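Local coordinates for protein leucine aminopeptidase A1, chloroplastic (Solanum lycopersicum, PDB 5D8N) that removes N-terminal amino acids, preferably leucine, from peptides as a homohexameric, metal-dependent aminopeptidase of family M17, and also has chaperone activity, at residues 257-269 and 369-381. The protein carries 1 engineered substitution. Residues are numbered along the deposited sequence; the frame is centred on the assembly and turned at random.
Sequences CKELKMGAYLAVA and DIVTASNGKTIEV
Val371 lays its two methyls on the first turn of helix 263-269, over Ala264 and Ala267. CG1, anti to the carbonyl carbon, presses on Ala267 CB at 3.5 Å, tighter than usual for two carbons, while CG2 lies against CA and CB of Ala264, one turn earlier. Ala264 CB is shared by a small apolar cluster, with Ala373 CB and Ile379 CD1 each 4.3 Å away. Gly263 lets the backbones close in: its CA sits 3.1 Å from Thr372 O in a CA-H...O contact. Just before Met262, the N-cap residue, Leu260 O lies 3.3 Å from Ser374 CB, and Lys261 O receives a second CA-H...O contact from Ser374 CA. Ser374 OG, held between the backbone N and carbonyl carbon (chi1 49°), hydrogen-bonds to Asp394 of helix 388-401, whose carboxylate also takes the backbone N-H of Tyr265, so one acid grips both segments. Water joins the backbones too: one molecule lies within hydrogen-bonding distance of both Lys261 O (2.7 Å) and Thr372 O (2.8 Å), and another links Lys261 NZ to Ser374 O. Thr372 OG1 is hydrogen-bonded to Thr20 OG1 of a second subunit, placing this packing beside a subunit interface. Here a Schellman motif at Lys261 ends one helix just before the next begins, and the new helix docks on a beta hairpin, its strands joined through a type I turn, within the M17 catalytic domain.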
loop_
_atom_site.group_PDB
_atom_site.type_symbol
_atom_site.label_atom_id
_atom_site.label_comp_id
_atom_site.label_asym_id
_atom_site.label_seq_id
_atom_site.Cartn_x
_atom_site.Cartn_y
_atom_site.Cartn_z
ATOM N N CYS A 257 40.297 11.216 -0.655
ATOM C CA CYS A 257 39.645 9.908 -0.561
ATOM C C CYS A 257 39.617 9.260 -1.943
ATOM O O CYS A 257 39.689 8.026 -2.089
ATOM C CB CYS A 257 38.223 10.076 -0.026
ATOM S SG CYS A 257 38.218 10.588 1.717
ATOM N N LYS A 258 39.616 10.098 -2.969
ATOM C CA LYS A 258 39.625 9.577 -4.324
ATOM C C LYS A 258 40.976 8.964 -4.623
ATOM O O LYS A 258 41.046 7.900 -5.205
ATOM C CB LYS A 258 39.319 10.690 -5.320
ATOM C CG LYS A 258 39.272 10.262 -6.779
ATOM C CD LYS A 258 38.679 11.415 -7.579
ATOM C CE LYS A 258 38.633 11.113 -9.062
ATOM N NZ LYS A 258 38.039 12.271 -9.786
ATOM N N GLU A 259 42.043 9.564 -4.118
ATOM C CA GLU A 259 43.386 9.001 -4.268
ATOM C C GLU A 259 43.519 7.690 -3.519
ATOM O O GLU A 259 44.225 6.767 -3.928
ATOM C CB GLU A 259 44.414 10.002 -3.710
ATOM C CG GLU A 259 45.804 9.875 -4.298
ATOM C CD GLU A 259 45.814 10.109 -5.801
ATOM O OE1 GLU A 259 45.105 11.036 -6.249
ATOM O OE2 GLU A 259 46.456 9.333 -6.545
ATOM N N LEU A 260 42.734 7.552 -2.460
ATOM C CA LEU A 260 42.700 6.292 -1.724
ATOM C C LEU A 260 41.664 5.298 -2.268
ATOM O O LEU A 260 41.457 4.228 -1.701
ATOM C CB LEU A 260 42.466 6.577 -0.250
ATOM C CG LEU A 260 43.645 7.245 0.459
ATOM C CD1 LEU A 260 43.265 7.669 1.854
ATOM C CD2 LEU A 260 44.838 6.312 0.535
ATOM N N LYS A 261 41.064 5.654 -3.397
ATOM C CA LYS A 261 40.209 4.771 -4.168
ATOM C C LYS A 261 38.922 4.406 -3.427
ATOM O O LYS A 261 38.338 3.350 -3.687
ATOM C CB LYS A 261 40.959 3.511 -4.592
ATOM C CG LYS A 261 42.170 3.828 -5.465
ATOM C CD LYS A 261 42.781 2.576 -6.079
ATOM C CE LYS A 261 43.471 1.709 -5.043
ATOM N NZ LYS A 261 44.126 0.545 -5.702
ATOM N N MET A 262 38.401 5.343 -2.641
ATOM C CA MET A 262 37.192 5.082 -1.867
ATOM C C MET A 262 35.946 5.311 -2.723
ATOM O O MET A 262 35.138 6.201 -2.457
ATOM C CB MET A 262 37.152 6.021 -0.668
ATOM C CG MET A 262 38.297 5.864 0.291
ATOM S SD MET A 262 37.947 6.739 1.821
ATOM C CE MET A 262 39.509 6.567 2.664
ATOM N N GLY A 263 35.753 4.457 -3.721
ATOM C CA GLY A 263 34.654 4.639 -4.647
ATOM C C GLY A 263 33.265 4.414 -4.062
ATOM O O GLY A 263 32.299 4.983 -4.585
ATOM N N ALA A 264 33.139 3.557 -3.044
ATOM C CA ALA A 264 31.834 3.318 -2.448
ATOM C C ALA A 264 31.357 4.518 -1.633
ATOM O O ALA A 264 30.245 5.016 -1.813
ATOM C CB ALA A 264 31.845 2.049 -1.625
ATOM N N TYR A 265 32.244 5.065 -0.814
ATOM C CA TYR A 265 31.966 6.272 -0.050
ATOM C C TYR A 265 31.686 7.465 -0.968
ATOM O O TYR A 265 30.686 8.174 -0.806
ATOM C CB TYR A 265 33.130 6.544 0.904
ATOM C CG TYR A 265 33.211 7.934 1.536
ATOM C CD1 TYR A 265 32.141 8.497 2.211
ATOM C CD2 TYR A 265 34.419 8.614 1.594
ATOM C CE1 TYR A 265 32.256 9.689 2.926
ATOM C CE2 TYR A 265 34.549 9.824 2.268
ATOM C CZ TYR A 265 33.464 10.366 2.931
ATOM O OH TYR A 265 33.647 11.524 3.664
ATOM N N LEU A 266 32.540 7.653 -1.972
ATOM C CA LEU A 266 32.418 8.818 -2.825
ATOM C C LEU A 266 31.190 8.753 -3.706
ATOM O O LEU A 266 30.562 9.773 -3.974
ATOM C CB LEU A 266 33.679 9.014 -3.661
ATOM C CG LEU A 266 34.902 9.430 -2.835
ATOM C CD1 LEU A 266 36.178 9.424 -3.665
ATOM C CD2 LEU A 266 34.708 10.830 -2.301
ATOM N N ALA A 267 30.756 7.555 -4.062
ATOM C CA ALA A 267 29.506 7.443 -4.811
ATOM C C ALA A 267 28.290 7.905 -3.990
ATOM O O ALA A 267 27.402 8.575 -4.497
ATOM C CB ALA A 267 29.296 6.010 -5.265
ATOM N N VAL A 268 28.269 7.551 -2.717
ATOM C CA VAL A 268 27.164 7.969 -1.856
ATOM C C VAL A 268 27.190 9.467 -1.697
ATOM O O VAL A 268 26.166 10.125 -1.769
ATOM C CB VAL A 268 27.283 7.322 -0.453
ATOM C CG1 VAL A 268 26.194 7.850 0.465
ATOM C CG2 VAL A 268 27.152 5.808 -0.564
ATOM N N ALA A 269 28.384 10.014 -1.543
ATOM C CA ALA A 269 28.565 11.454 -1.346
ATOM C C ALA A 269 28.330 12.347 -2.585
ATOM O O ALA A 269 28.188 13.557 -2.463
ATOM C CB ALA A 269 29.961 11.710 -0.805
ATOM N N ASP A 369 23.567 1.395 -10.164
ATOM C CA ASP A 369 24.955 1.765 -10.375
ATOM C C ASP A 369 25.875 0.720 -9.752
ATOM O O ASP A 369 25.546 0.124 -8.723
ATOM C CB ASP A 369 25.279 3.135 -9.767
ATOM C CG ASP A 369 24.776 4.298 -10.617
ATOM O OD1 ASP A 369 24.187 4.088 -11.696
ATOM O OD2 ASP A 369 25.032 5.452 -10.220
ATOM N N ILE A 370 27.071 0.586 -10.314
ATOM C CA ILE A 370 28.038 -0.345 -9.759
ATOM C C ILE A 370 29.253 0.446 -9.307
ATOM O O ILE A 370 29.832 1.189 -10.103
ATOM C CB ILE A 370 28.475 -1.385 -10.785
ATOM C CG1 ILE A 370 27.325 -2.324 -11.142
ATOM C CG2 ILE A 370 29.636 -2.200 -10.231
ATOM C CD1 ILE A 370 27.604 -3.207 -12.339
ATOM N N VAL A 371 29.542 0.395 -8.009
ATOM C CA VAL A 371 30.611 1.203 -7.430
ATOM C C VAL A 371 31.705 0.259 -6.970
ATOM O O VAL A 371 31.460 -0.920 -6.687
ATOM C CB VAL A 371 30.091 2.045 -6.259
ATOM C CG1 VAL A 371 28.875 2.854 -6.691
ATOM C CG2 VAL A 371 29.697 1.170 -5.079
ATOM N N THR A 372 32.918 0.781 -6.875
ATOM C CA THR A 372 34.071 -0.026 -6.519
ATOM C C THR A 372 34.696 0.472 -5.227
ATOM O O THR A 372 35.199 1.606 -5.143
ATOM C CB THR A 372 35.070 0.011 -7.692
ATOM O OG1 THR A 372 34.377 -0.394 -8.886
ATOM C CG2 THR A 372 36.289 -0.896 -7.478
ATOM N N ALA A 373 34.708 -0.390 -4.217
ATOM C CA ALA A 373 35.315 -0.015 -2.927
ATOM C C ALA A 373 36.843 -0.016 -3.019
ATOM O O ALA A 373 37.414 -0.459 -4.021
ATOM C CB ALA A 373 34.865 -0.978 -1.838
ATOM N N SER A 374 37.492 0.533 -2.000
ATOM C CA SER A 374 38.934 0.737 -2.028
ATOM C C SER A 374 39.726 -0.559 -1.890
ATOM O O SER A 374 40.940 -0.554 -2.056
ATOM C CB SER A 374 39.371 1.733 -0.939
ATOM O OG SER A 374 38.817 1.426 0.328
ATOM N N ASN A 375 39.057 -1.679 -1.659
ATOM C CA ASN A 375 39.702 -2.991 -1.779
ATOM C C ASN A 375 39.443 -3.669 -3.120
ATOM O O ASN A 375 39.784 -4.830 -3.307
ATOM C CB ASN A 375 39.275 -3.937 -0.667
ATOM C CG ASN A 375 37.813 -4.315 -0.747
ATOM O OD1 ASN A 375 37.071 -3.823 -1.582
ATOM N ND2 ASN A 375 37.388 -5.205 0.150
ATOM N N GLY A 376 38.888 -2.931 -4.072
ATOM C CA GLY A 376 38.671 -3.438 -5.420
ATOM C C GLY A 376 37.349 -4.150 -5.641
ATOM O O GLY A 376 37.068 -4.575 -6.773
ATOM N N LYS A 377 36.609 -4.471 -4.581
ATOM C CA LYS A 377 35.371 -5.234 -4.754
ATOM C C LYS A 377 34.290 -4.339 -5.315
ATOM O O LYS A 377 34.210 -3.163 -4.953
ATOM C CB LYS A 377 34.892 -5.881 -3.449
ATOM C CG LYS A 377 35.883 -6.900 -2.926
ATOM C CD LYS A 377 35.368 -7.632 -1.703
ATOM C CE LYS A 377 36.438 -8.575 -1.188
ATOM N NZ LYS A 377 35.981 -9.282 0.023
ATOM N N THR A 378 33.455 -4.902 -6.190
ATOM C CA THR A 378 32.397 -4.133 -6.835
ATOM C C THR A 378 31.040 -4.423 -6.226
ATOM O O THR A 378 30.760 -5.571 -5.823
ATOM C CB THR A 378 32.315 -4.450 -8.335
ATOM O OG1 THR A 378 32.208 -5.867 -8.531
ATOM C CG2 THR A 378 33.550 -3.974 -9.028
ATOM N N ILE A 379 30.229 -3.375 -6.114
ATOM C CA ILE A 379 28.923 -3.458 -5.459
ATOM C C ILE A 379 27.850 -2.905 -6.348
ATOM O O ILE A 379 27.942 -1.771 -6.815
ATOM C CB ILE A 379 28.908 -2.635 -4.152
ATOM C CG1 ILE A 379 30.035 -3.101 -3.234
ATOM C CG2 ILE A 379 27.572 -2.748 -3.437
ATOM C CD1 ILE A 379 30.558 -1.971 -2.370
ATOM N N GLU A 380 26.893 -3.757 -6.677
ATOM C CA GLU A 380 25.714 -3.314 -7.402
ATOM C C GLU A 380 24.691 -2.743 -6.435
ATOM O O GLU A 380 24.251 -3.407 -5.499
ATOM C CB GLU A 380 25.069 -4.452 -8.189
ATOM C CG GLU A 380 23.787 -4.031 -8.901
ATOM C CD GLU A 380 23.127 -5.168 -9.664
ATOM O OE1 GLU A 380 23.338 -6.373 -9.332
ATOM O OE2 GLU A 380 22.471 -4.797 -10.664
ATOM N N VAL A 381 24.361 -1.478 -6.622
ATOM C CA VAL A 381 23.554 -0.794 -5.625
ATOM C C VAL A 381 22.098 -1.018 -5.991
ATOM O O VAL A 381 21.505 -0.217 -6.687
ATOM C CB VAL A 381 23.935 0.697 -5.524
ATOM C CG1 VAL A 381 23.054 1.398 -4.505
ATOM C CG2 VAL A 381 25.390 0.838 -5.126
HETATM O O HOH W 1 37.828 2.136 -6.069
HETATM O O HOH W 2 42.016 -1.581 -4.910
#